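Local coordinates for protein N-acetylmuramoyl-L-alanine amidase (Mycobacteroides abscessus, PDB 7AGL) that probably hydrolyses, as a zinc-dependent amidase, the bond between N-acetylmuramic acid and the L-alanine of the peptidoglycan stem peptide, at residues Ala101-His106 with Gln209-Tyr214; Val119-Pro124 with Arg136-Met141. One frame throughout, in Å; residues are numbered along the deposited sequence.

Contact 1. Residues Ala101-His106 with Gln209-Tyr214. With ZN (zinc ion), chain B.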
loop_
_atom_site.group_PDB
_atom_site.type_symbol
_atom_site.label_atom_id
_atom_site.label_comp_id
_atom_site.label_asym_id
_atom_site.label_seq_id
_atom_site.Cartn_x
_atom_site.Cartn_y
_atom_site.Cartn_z
ATOM N N ALA A 101 -1.357 11.260 -6.728
ATOM C CA ALA A 101 -0.945 9.867 -6.557
ATOM C C ALA A 101 -1.392 9.373 -5.185
ATOM O O ALA A 101 -1.441 10.144 -4.222
ATOM C CB ALA A 101 0.573 9.691 -6.712
ATOM N N VAL A 102 -1.725 8.075 -5.114
ATOM C CA VAL A 102 -2.160 7.395 -3.897
ATOM C C VAL A 102 -1.325 6.139 -3.734
ATOM O O VAL A 102 -1.186 5.372 -4.687
ATOM C CB VAL A 102 -3.649 7.007 -3.956
ATOM C CG1 VAL A 102 -4.050 6.288 -2.646
ATOM C CG2 VAL A 102 -4.501 8.236 -4.220
ATOM N N VAL A 103 -0.797 5.905 -2.529
ATOM C CA VAL A 103 -0.023 4.693 -2.262
ATOM C C VAL A 103 -0.585 4.002 -1.039
ATOM O O VAL A 103 -0.622 4.591 0.050
ATOM C CB VAL A 103 1.468 4.980 -2.057
ATOM C CG1 VAL A 103 2.174 3.686 -1.663
ATOM C CG2 VAL A 103 2.064 5.576 -3.332
ATOM N N SER A 104 -1.000 2.749 -1.210
ATOM C CA SER A 104 -1.448 1.911 -0.110
ATOM C C SER A 104 -0.292 0.996 0.279
ATOM O O SER A 104 0.377 0.434 -0.596
ATOM C CB SER A 104 -2.682 1.104 -0.537
ATOM O OG SER A 104 -3.147 0.235 0.486
ATOM N N ILE A 105 -0.047 0.867 1.581
ATOM C CA ILE A 105 1.098 0.127 2.115
ATOM C C ILE A 105 0.587 -1.084 2.891
ATOM O O ILE A 105 -0.220 -0.950 3.823
ATOM C CB ILE A 105 1.991 1.011 3.002
ATOM C CG1 ILE A 105 2.641 2.124 2.171
ATOM C CG2 ILE A 105 3.048 0.153 3.729
ATOM C CD1 ILE A 105 3.562 1.630 1.052
ATOM N N HIS A 106 1.075 -2.265 2.504
ATOM C CA HIS A 106 0.686 -3.535 3.095
ATOM C C HIS A 106 1.936 -4.394 3.291
ATOM O O HIS A 106 3.024 -4.075 2.799
ATOM C CB HIS A 106 -0.337 -4.263 2.197
ATOM C CG HIS A 106 -1.730 -3.705 2.275
ATOM N ND1 HIS A 106 -2.762 -4.377 2.888
ATOM C CD2 HIS A 106 -2.266 -2.546 1.820
ATOM C CE1 HIS A 106 -3.870 -3.662 2.822
ATOM N NE2 HIS A 106 -3.599 -2.551 2.163
ATOM N N GLN A 209 11.098 7.403 -3.284
ATOM C CA GLN A 209 11.770 7.496 -4.581
ATOM C C GLN A 209 10.828 7.121 -5.722
ATOM O O GLN A 209 10.832 7.763 -6.779
ATOM C CB GLN A 209 13.023 6.614 -4.595
ATOM C CG GLN A 209 14.173 7.243 -3.841
ATOM C CD GLN A 209 15.314 6.283 -3.558
ATOM O OE1 GLN A 209 15.216 5.079 -3.790
ATOM N NE2 GLN A 209 16.408 6.822 -3.041
ATOM N N GLY A 210 9.984 6.111 -5.512
ATOM C CA GLY A 210 9.007 5.753 -6.533
ATOM C C GLY A 210 7.967 6.834 -6.756
ATOM O O GLY A 210 7.590 7.119 -7.896
ATOM N N ILE A 211 7.470 7.433 -5.671
ATOM C CA ILE A 211 6.516 8.531 -5.804
ATOM C C ILE A 211 7.158 9.700 -6.546
ATOM O O ILE A 211 6.579 10.260 -7.489
ATOM C CB ILE A 211 6.000 8.951 -4.412
ATOM C CG1 ILE A 211 5.217 7.811 -3.758
ATOM C CG2 ILE A 211 5.161 10.216 -4.513
ATOM C CD1 ILE A 211 4.878 8.084 -2.300
ATOM N N VAL A 212 8.376 10.073 -6.142
ATOM C CA VAL A 212 9.076 11.185 -6.789
ATOM C C VAL A 212 9.315 10.893 -8.266
ATOM O O VAL A 212 9.122 11.764 -9.129
ATOM C CB VAL A 212 10.397 11.483 -6.050
ATOM C CG1 VAL A 212 11.266 12.417 -6.873
ATOM C CG2 VAL A 212 10.110 12.078 -4.673
ATOM N N ALA A 213 9.755 9.673 -8.584
ATOM C CA ALA A 213 9.998 9.326 -9.982
ATOM C C ALA A 213 8.713 9.415 -10.791
ATOM O O ALA A 213 8.704 9.946 -11.912
ATOM C CB ALA A 213 10.602 7.926 -10.078
ATOM N N TYR A 214 7.600 8.957 -10.215
ATOM C CA TYR A 214 6.339 8.995 -10.950
ATOM C C TYR A 214 5.856 10.428 -11.170
ATOM O O TYR A 214 5.470 10.796 -12.286
ATOM C CB TYR A 214 5.280 8.165 -10.224
ATOM C CG TYR A 214 3.943 8.240 -10.908
ATOM C CD1 TYR A 214 3.735 7.606 -12.132
ATOM C CD2 TYR A 214 2.892 8.955 -10.348
ATOM C CE1 TYR A 214 2.512 7.679 -12.779
ATOM C CE2 TYR A 214 1.662 9.033 -10.980
ATOM C CZ TYR A 214 1.475 8.391 -12.195
ATOM O OH TYR A 214 0.248 8.467 -12.843
HETATM ZN ZN ZN B . -2.646 -6.230 4.035
HETATM O O HOH W 1 -4.316 -7.258 2.945
HETATM O O HOH W 2 -1.430 -7.693 2.985
#
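Val103, on strand 101-108, sends one methyl against Ile211 of helix 197-215, and the two branched side chains cross obliquely. Ile211 is worth following outwards. Ile211 CB is still 5.3 Å from Val103 CG2; there the chain forks, and CG1 takes the position anti to the carbonyl carbon (chi1 -64°), which aims it at the strand. CG1 lies 3.9 Å from Val103 CG2, and CD1, which continues CG1 in extended form, ends 3.9 Å from that same Val103 CG2. A single methyl thus meets both CG1 and CD1. The isoleucine side chain also touches Leu66 of helix 51-68. Two residues back along the strand, the Ala101 methyl meets the Tyr214 ring obliquely, with Ala101 CB 4.4 Å from Tyr214 CD2, a looser approach. The OH of that ring makes a weak hydrogen bond to the carbonyl oxygen of Pro133.

The strand alternates: Ala101 and Val103 point to the helix, while Val102 turns its side chain the other way. Further on, Ser104 OG sits at the edge of the His106 ring, in its plane and 3.2 Å from His106 CD2, and is hydrogen-bonded to Asp13. The same ring binds zinc through ND1 at 2.2 Å. Two waters, each 2.2 Å from the metal, together with His16 and Glu51 complete its shell.

Overall, a central strand is packed through small aliphatic residues against a flanking helix and carries a metal ligand further along its length. This is the layered alpha/beta architecture of the zinc-dependent N-acetylmuramoyl-L-alanine amidases, here with zinc held by two histidines and a glutamate, consistent with the zinc site of this amidase family.

Contact 2. Residues Val119-Pro124 with Arg136-Met141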
loop_
_atom_site.group_PDB
_atom_site.type_symbol
_atom_site.label_atom_id
_atom_site.label_comp_id
_atom_site.label_asym_id
_atom_site.label_seq_id
_atom_site.Cartn_x
_atom_site.Cartn_y
_atom_site.Cartn_z
ATOM N N VAL A 119 4.072 -4.904 -6.325
ATOM C CA VAL A 119 3.278 -3.707 -6.568
ATOM C C VAL A 119 1.995 -4.151 -7.254
ATOM O O VAL A 119 2.024 -4.629 -8.397
ATOM C CB VAL A 119 4.049 -2.698 -7.433
ATOM C CG1 VAL A 119 3.189 -1.443 -7.692
ATOM C CG2 VAL A 119 5.402 -2.334 -6.776
ATOM N N ASN A 120 0.870 -4.016 -6.542
ATOM C CA ASN A 120 -0.434 -4.412 -7.047
ATOM C C ASN A 120 -1.114 -3.225 -7.707
ATOM O O ASN A 120 -1.045 -2.099 -7.203
ATOM C CB ASN A 120 -1.327 -4.927 -5.909
ATOM C CG ASN A 120 -0.730 -6.130 -5.212
ATOM O OD1 ASN A 120 -0.994 -7.267 -5.598
ATOM N ND2 ASN A 120 0.126 -5.885 -4.212
ATOM N N TYR A 121 -1.772 -3.488 -8.834
ATOM C CA TYR A 121 -2.479 -2.449 -9.568
ATOM C C TYR A 121 -3.725 -3.040 -10.209
ATOM O O TYR A 121 -3.825 -4.251 -10.433
ATOM C CB TYR A 121 -1.567 -1.814 -10.632
ATOM C CG TYR A 121 -1.202 -2.755 -11.757
ATOM C CD1 TYR A 121 -0.144 -3.653 -11.622
ATOM C CD2 TYR A 121 -1.911 -2.750 -12.955
ATOM C CE1 TYR A 121 0.183 -4.528 -12.647
ATOM C CE2 TYR A 121 -1.593 -3.618 -13.982
ATOM C CZ TYR A 121 -0.547 -4.504 -13.825
ATOM O OH TYR A 121 -0.227 -5.365 -14.855
ATOM N N SER A 122 -4.668 -2.158 -10.539
ATOM C CA SER A 122 -5.942 -2.594 -11.095
ATOM C C SER A 122 -5.771 -3.150 -12.504
ATOM O O SER A 122 -5.236 -2.483 -13.399
ATOM C CB SER A 122 -6.937 -1.432 -11.104
ATOM O OG SER A 122 -8.181 -1.860 -11.640
ATOM N N ASN A 123 -6.244 -4.381 -12.707
ATOM C CA ASN A 123 -6.222 -4.991 -14.034
ATOM C C ASN A 123 -7.349 -6.012 -14.148
ATOM O O ASN A 123 -7.468 -6.879 -13.268
ATOM C CB ASN A 123 -4.877 -5.664 -14.313
ATOM C CG ASN A 123 -4.655 -5.939 -15.787
ATOM O OD1 ASN A 123 -5.093 -5.177 -16.654
ATOM N ND2 ASN A 123 -3.961 -7.034 -16.083
ATOM N N PRO A 124 -8.205 -5.923 -15.182
ATOM C CA PRO A 124 -8.251 -4.846 -16.179
ATOM C C PRO A 124 -8.789 -3.559 -15.562
ATOM O O PRO A 124 -9.511 -3.628 -14.572
ATOM C CB PRO A 124 -9.209 -5.395 -17.248
ATOM C CG PRO A 124 -10.100 -6.297 -16.502
ATOM C CD PRO A 124 -9.269 -6.917 -15.407
ATOM N N ARG A 136 1.739 2.946 -15.529
ATOM C CA ARG A 136 3.022 3.645 -15.446
ATOM C C ARG A 136 3.453 3.843 -13.993
ATOM O O ARG A 136 4.634 3.675 -13.666
ATOM C CB ARG A 136 2.946 4.983 -16.185
ATOM C CG ARG A 136 4.162 5.899 -15.988
ATOM C CD ARG A 136 4.147 7.103 -16.931
ATOM N NE ARG A 136 2.795 7.569 -17.237
ATOM C CZ ARG A 136 2.199 8.612 -16.661
ATOM N NH1 ARG A 136 2.835 9.326 -15.737
ATOM N NH2 ARG A 136 0.957 8.944 -17.016
ATOM N N PHE A 137 2.510 4.192 -13.105
ATOM C CA PHE A 137 2.824 4.303 -11.679
ATOM C C PHE A 137 3.348 2.981 -11.140
ATOM O O PHE A 137 4.366 2.940 -10.437
ATOM C CB PHE A 137 1.576 4.758 -10.905
ATOM C CG PHE A 137 1.849 5.256 -9.498
ATOM C CD1 PHE A 137 3.146 5.509 -9.052
ATOM C CD2 PHE A 137 0.791 5.466 -8.620
ATOM C CE1 PHE A 137 3.373 5.974 -7.751
ATOM C CE2 PHE A 137 1.007 5.922 -7.337
ATOM C CZ PHE A 137 2.295 6.175 -6.895
ATOM N N ALA A 138 2.663 1.880 -11.469
ATOM C CA ALA A 138 3.064 0.568 -10.964
ATOM C C ALA A 138 4.472 0.194 -11.430
ATOM O O ALA A 138 5.301 -0.247 -10.628
ATOM C CB ALA A 138 2.057 -0.493 -11.410
ATOM N N LYS A 139 4.750 0.342 -12.735
ATOM C CA LYS A 139 6.072 0.000 -13.261
ATOM C C LYS A 139 7.148 0.901 -12.672
ATOM O O LYS A 139 8.250 0.439 -12.348
ATOM C CB LYS A 139 6.059 0.099 -14.783
ATOM C CG LYS A 139 5.175 -0.933 -15.443
ATOM C CD LYS A 139 5.200 -0.785 -16.957
ATOM C CE LYS A 139 4.292 -1.810 -17.616
ATOM N NZ LYS A 139 4.427 -1.793 -19.099
ATOM N N THR A 140 6.841 2.195 -12.532
ATOM C CA THR A 140 7.804 3.142 -11.974
ATOM C C THR A 140 8.126 2.811 -10.523
ATOM O O THR A 140 9.301 2.802 -10.120
ATOM C CB THR A 140 7.249 4.558 -12.091
ATOM O OG1 THR A 140 7.193 4.923 -13.484
ATOM C CG2 THR A 140 8.143 5.543 -11.340
ATOM N N MET A 141 7.090 2.517 -9.734
ATOM C CA MET A 141 7.275 2.094 -8.347
ATOM C C MET A 141 8.104 0.816 -8.261
ATOM O O MET A 141 9.056 0.730 -7.478
ATOM C CB MET A 141 5.907 1.893 -7.688
ATOM C CG MET A 141 5.980 1.497 -6.229
ATOM S SD MET A 141 6.814 2.697 -5.158
ATOM C CE MET A 141 5.661 4.062 -5.079
#
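The beta-alpha-beta unit formed by strand 118-122, helix 132-147 and strand 161-164 is held at its first half by Val119 and Tyr121, which pack on Ala138 and Met141. Strand 119-122 and helix 136-141 run almost exactly antiparallel, at 174°, as expected where the chain leaves a strand and returns over it as a helix. Their axes approach to 8.5 Å, a close spacing that the small Ala138 side chain suits.

Val119 uses both branches. CG1 lies over the helix at Ala138, 4.0 Å from its CB and 3.8 Å from its carbonyl O, while CG2 reaches Met141 CG at 3.9 Å. The valine and methionine side chains cross at about a right angle. Met141 starts toward the strand with CG anti to its backbone N, then bends at both following torsions, which carries the sulfur end away from the strand; the side chain also touches Ile211 and Val180.

Two residues on, Tyr121 meets the same alanine: Ala138 CB lies 3.9 Å from both Tyr121 CB and Tyr121 CD1, obliquely to the ring. The tyrosine chi1 of 67° puts that ring between backbone N and carbonyl carbon.

Inside the helix, Arg136 O is gripped twice by one residue: Thr140 N gives the regular helical bond, and Thr140 OG1 donates a second at 2.9 Å. The two donors arrive from opposite faces of the carbonyl plane, with OG1 35° out of it.

How the contacts relate
Both contacts pack a helix on the same mixed sheet, and both are buried and apolar across their interfaces. Contact 1 rests on a strand inside the sheet and lies nearer the centre of the chain; it is aliphatic, with one ring contact near the helix end, and its strand also supplies a zinc ligand. Contact 2 sits further out, on the strand beside the edge strand 161-164, with the Val119 side chain about 14 Å from the metal. It centres on one alanine, touched by a valine and a tyrosine, with a methionine beside it. Phe137 joins the two: its CZ is 3.6 Å from Val103 CG2, and its CD1 lies 3.4 Å from Tyr214 CG in a ring stack.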